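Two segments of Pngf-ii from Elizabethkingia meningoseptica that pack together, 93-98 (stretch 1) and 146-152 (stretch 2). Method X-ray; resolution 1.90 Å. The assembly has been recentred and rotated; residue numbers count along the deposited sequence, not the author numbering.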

ATOM      1  N   LYS A  93      16.512  48.024  11.864  1.00 17.45           N
ATOM      2  CA  LYS A  93      15.183  48.295  11.349  1.00 18.52           C
ATOM      3  C   LYS A  93      14.855  47.418  10.154  1.00 17.59           C
ATOM      4  O   LYS A  93      15.730  47.107   9.331  1.00 16.85           O
ATOM      5  CB  LYS A  93      15.068  49.768  10.947  1.00 20.90           C
ATOM      6  CG  LYS A  93      14.924  50.727  12.092  1.00 23.43           C
ATOM      7  CD  LYS A  93      14.962  52.133  11.530  1.00 27.26           C
ATOM      8  CE  LYS A  93      14.578  53.196  12.530  1.00 30.51           C
ATOM      9  NZ  LYS A  93      13.104  53.423  12.477  1.00 33.63           N
ATOM     10  N   ILE A  94      13.582  47.015  10.071  1.00 16.69           N
ATOM     11  CA  ILE A  94      13.040  46.363   8.893  1.00 17.26           C
ATOM     12  C   ILE A  94      11.751  47.102   8.537  1.00 17.27           C
ATOM     13  O   ILE A  94      10.870  47.278   9.394  1.00 16.37           O
ATOM     14  CB  ILE A  94      12.767  44.865   9.140  1.00 18.24           C
ATOM     15  CG1 ILE A  94      14.104  44.140   9.356  1.00 18.53           C
ATOM     16  CG2 ILE A  94      11.977  44.245   7.980  1.00 17.70           C
ATOM     17  CD1 ILE A  94      13.979  42.688   9.750  1.00 19.45           C
ATOM     18  N   LEU A  95      11.673  47.556   7.285  1.00 17.85           N
ATOM     19  CA  LEU A  95      10.533  48.332   6.795  1.00 18.22           C
ATOM     20  C   LEU A  95      10.172  49.492   7.684  1.00 17.91           C
ATOM     21  O   LEU A  95       8.991  49.828   7.846  1.00 17.68           O
ATOM     22  CB  LEU A  95       9.322  47.416   6.636  1.00 18.25           C
ATOM     23  CG  LEU A  95       9.562  46.241   5.689  1.00 19.18           C
ATOM     24  CD1 LEU A  95       8.309  45.388   5.660  1.00 20.07           C
ATOM     25  CD2 LEU A  95       9.967  46.662   4.268  1.00 19.96           C
ATOM     26  N   GLY A  96      11.189  50.104   8.282  1.00 17.68           N
ATOM     27  CA  GLY A  96      10.979  51.255   9.131  1.00 17.47           C
ATOM     28  C   GLY A  96      10.627  50.959  10.578  1.00 17.83           C
ATOM     29  O   GLY A  96      10.435  51.899  11.348  1.00 19.53           O
ATOM     30  N   TYR A  97      10.543  49.673  10.941  1.00 16.57           N
ATOM     31  CA  TYR A  97      10.224  49.230  12.312  1.00 16.62           C
ATOM     32  C   TYR A  97      11.467  48.793  13.090  1.00 16.74           C
ATOM     33  O   TYR A  97      12.310  48.066  12.567  1.00 16.93           O
ATOM     34  CB  TYR A  97       9.207  48.070  12.267  1.00 16.57           C
ATOM     35  CG  TYR A  97       7.906  48.468  11.606  1.00 17.30           C
ATOM     36  CD1 TYR A  97       7.022  49.329  12.250  1.00 18.61           C
ATOM     37  CD2 TYR A  97       7.590  48.046  10.324  1.00 18.31           C
ATOM     38  CE1 TYR A  97       5.842  49.721  11.660  1.00 19.53           C
ATOM     39  CE2 TYR A  97       6.404  48.451   9.717  1.00 19.39           C
ATOM     40  CZ  TYR A  97       5.544  49.294  10.397  1.00 19.21           C
ATOM     41  OH  TYR A  97       4.376  49.707   9.816  1.00 21.85           O
ATOM     42  N   ASN A  98      11.570  49.203  14.354  1.00 17.25           N
ATOM     43  CA  ASN A  98      12.688  48.772  15.188  1.00 17.58           C
ATOM     44  C   ASN A  98      12.592  47.285  15.504  1.00 17.42           C
ATOM     45  O   ASN A  98      11.528  46.822  15.911  1.00 16.15           O
ATOM     46  CB  ASN A  98      12.706  49.552  16.479  1.00 18.38           C
ATOM     47  CG  ASN A  98      12.998  51.018  16.253  1.00 21.12           C
ATOM     48  OD1 ASN A  98      13.938  51.378  15.565  1.00 20.67           O
ATOM     49  ND2 ASN A  98      12.158  51.867  16.796  1.00 25.31           N
ATOM     50  N   VAL A 146      13.347  34.291   5.498  1.00 23.23           N
ATOM     51  CA  VAL A 146      11.977  34.719   5.215  1.00 22.38           C
ATOM     52  C   VAL A 146      11.899  36.138   5.767  1.00 21.93           C
ATOM     53  O   VAL A 146      12.149  36.333   6.952  1.00 21.10           O
ATOM     54  CB  VAL A 146      10.927  33.807   5.906  1.00 22.65           C
ATOM     55  CG1 VAL A 146       9.505  34.250   5.567  1.00 22.21           C
ATOM     56  CG2 VAL A 146      11.121  32.355   5.502  1.00 23.02           C
ATOM     57  N   GLU A 147      11.601  37.123   4.920  1.00 21.12           N
ATOM     58  CA  GLU A 147      11.585  38.519   5.350  1.00 21.95           C
ATOM     59  C   GLU A 147      10.326  39.258   4.876  1.00 20.86           C
ATOM     60  O   GLU A 147       9.868  39.068   3.759  1.00 21.32           O
ATOM     61  CB  GLU A 147      12.870  39.228   4.877  1.00 24.67           C
ATOM     62  CG  GLU A 147      12.921  40.725   5.159  1.00 28.07           C
ATOM     63  CD  GLU A 147      14.337  41.316   5.057  1.00 31.22           C
ATOM     64  OE1 GLU A 147      15.255  40.625   4.552  1.00 31.35           O
ATOM     65  OE2 GLU A 147      14.529  42.467   5.489  1.00 33.65           O
ATOM     66  N   ALA A 148       9.771  40.103   5.735  1.00 20.42           N
ATOM     67  CA  ALA A 148       8.609  40.925   5.370  1.00 19.57           C
ATOM     68  C   ALA A 148       8.969  41.913   4.248  1.00 20.27           C
ATOM     69  O   ALA A 148      10.065  42.476   4.254  1.00 19.67           O
ATOM     70  CB  ALA A 148       8.106  41.672   6.592  1.00 19.42           C
ATOM     71  N   THR A 149       8.066  42.070   3.277  1.00 20.72           N
ATOM     72  CA  THR A 149       8.195  43.051   2.195  1.00 22.55           C
ATOM     73  C   THR A 149       7.165  44.180   2.332  1.00 22.90           C
ATOM     74  O   THR A 149       7.348  45.247   1.773  1.00 22.33           O
ATOM     75  CB  THR A 149       8.002  42.380   0.823  1.00 23.29           C
ATOM     76  OG1 THR A 149       6.874  41.523   0.884  1.00 23.56           O
ATOM     77  CG2 THR A 149       9.205  41.552   0.466  1.00 24.64           C
ATOM     78  N   SER A 150       6.082  43.953   3.075  1.00 21.37           N
ATOM     79  CA  SER A 150       5.136  45.023   3.367  1.00 20.33           C
ATOM     80  C   SER A 150       4.384  44.741   4.646  1.00 20.16           C
ATOM     81  O   SER A 150       4.149  43.582   4.980  1.00 19.91           O
ATOM     82  CB  SER A 150       4.143  45.228   2.211  1.00 21.46           C
ATOM     83  OG  SER A 150       3.461  44.033   1.927  1.00 22.43           O
ATOM     84  N   VAL A 151       4.038  45.813   5.344  1.00 19.43           N
ATOM     85  CA  VAL A 151       3.185  45.796   6.511  1.00 21.00           C
ATOM     86  C   VAL A 151       2.112  46.856   6.248  1.00 22.01           C
ATOM     87  O   VAL A 151       2.440  48.038   6.147  1.00 22.88           O
ATOM     88  CB  VAL A 151       3.970  46.141   7.801  1.00 19.98           C
ATOM     89  CG1 VAL A 151       3.036  46.190   9.002  1.00 20.81           C
ATOM     90  CG2 VAL A 151       5.090  45.130   8.020  1.00 19.88           C
ATOM     91  N   LYS A 152       0.850  46.440   6.122  1.00 23.66           N
ATOM     92  CA  LYS A 152      -0.252  47.365   5.811  1.00 24.83           C
ATOM     93  C   LYS A 152      -1.389  47.240   6.807  1.00 25.50           C
ATOM     94  O   LYS A 152      -1.701  46.135   7.250  1.00 23.53           O
ATOM     95  CB  LYS A 152      -0.858  47.085   4.439  1.00 27.73           C
ATOM     96  CG  LYS A 152       0.076  46.660   3.331  1.00 31.96           C
ATOM     97  CD  LYS A 152      -0.786  46.308   2.117  1.00 37.13           C
ATOM     98  CE  LYS A 152      -0.001  45.624   0.999  1.00 39.73           C
ATOM     99  NZ  LYS A 152       0.720  46.621   0.160  1.00 40.84           N
TER
HETATM  100  O   HOH W   1       4.105  49.775   7.272  1.00 27.20           O

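Stretch 2 meets the tip of a hairpin formed by stretch 1. A type I' turn runs from Ile-94 to Tyr-97 and is closed by two backbone hydrogen bonds, Ile-94 N to Tyr-97 O at 3.0 Å and Tyr-97 N to Ile-94 O at 2.9 Å. Ile-94, Leu-95 and Tyr-97 all point toward stretch 2. No direct hydrogen bond joins the stretches, so the contact rests on packing and one water.

Val-146 lies out of reach. At Glu-147 the CA-to-CB bond points sideways, but the extended side chain brings its carboxylate nearer. OE2 of Glu-147 lies 4.0 Å from CG2 of Ile-94, a van der Waals approach and not a hydrogen bond.

Ala-148 is buried and points toward stretch 1. Ala-148 CB is 3.8 Å from CD1 of Leu-95. Leu-95 CD1 also lies 3.7 Å from Ala-148 O.

At Thr-149 the chain turns a corner. The side chain points away, and OG1 is hydrogen-bonded elsewhere in the structure. Only the backbone is approached closely: Leu-95 CD1 is 3.7 Å from Thr-149 C. Ser-150 also points away, and Ser-150 N is 3.7 Å from Leu-95 CD1. The methyl thus sits against the corner itself.

Val-151 points back toward stretch 1 and touches two residues. Val-151 CG2 is 4.0 Å from Leu-95 CD1. Val-151 CB is 3.9 Å from CE2 of Tyr-97, with an oblique approach to the ring. Val-151 CG1 lies 3.9 Å from Tyr-97 OH.

A water adds a polar link beside this packing. It donates to Val-151 O at 2.7 Å and is hydrogen-bonded to Tyr-97 OH at 2.6 Å. It therefore bridges a side chain of stretch 1 to the backbone of stretch 2. Lys-152 points away and makes no contact.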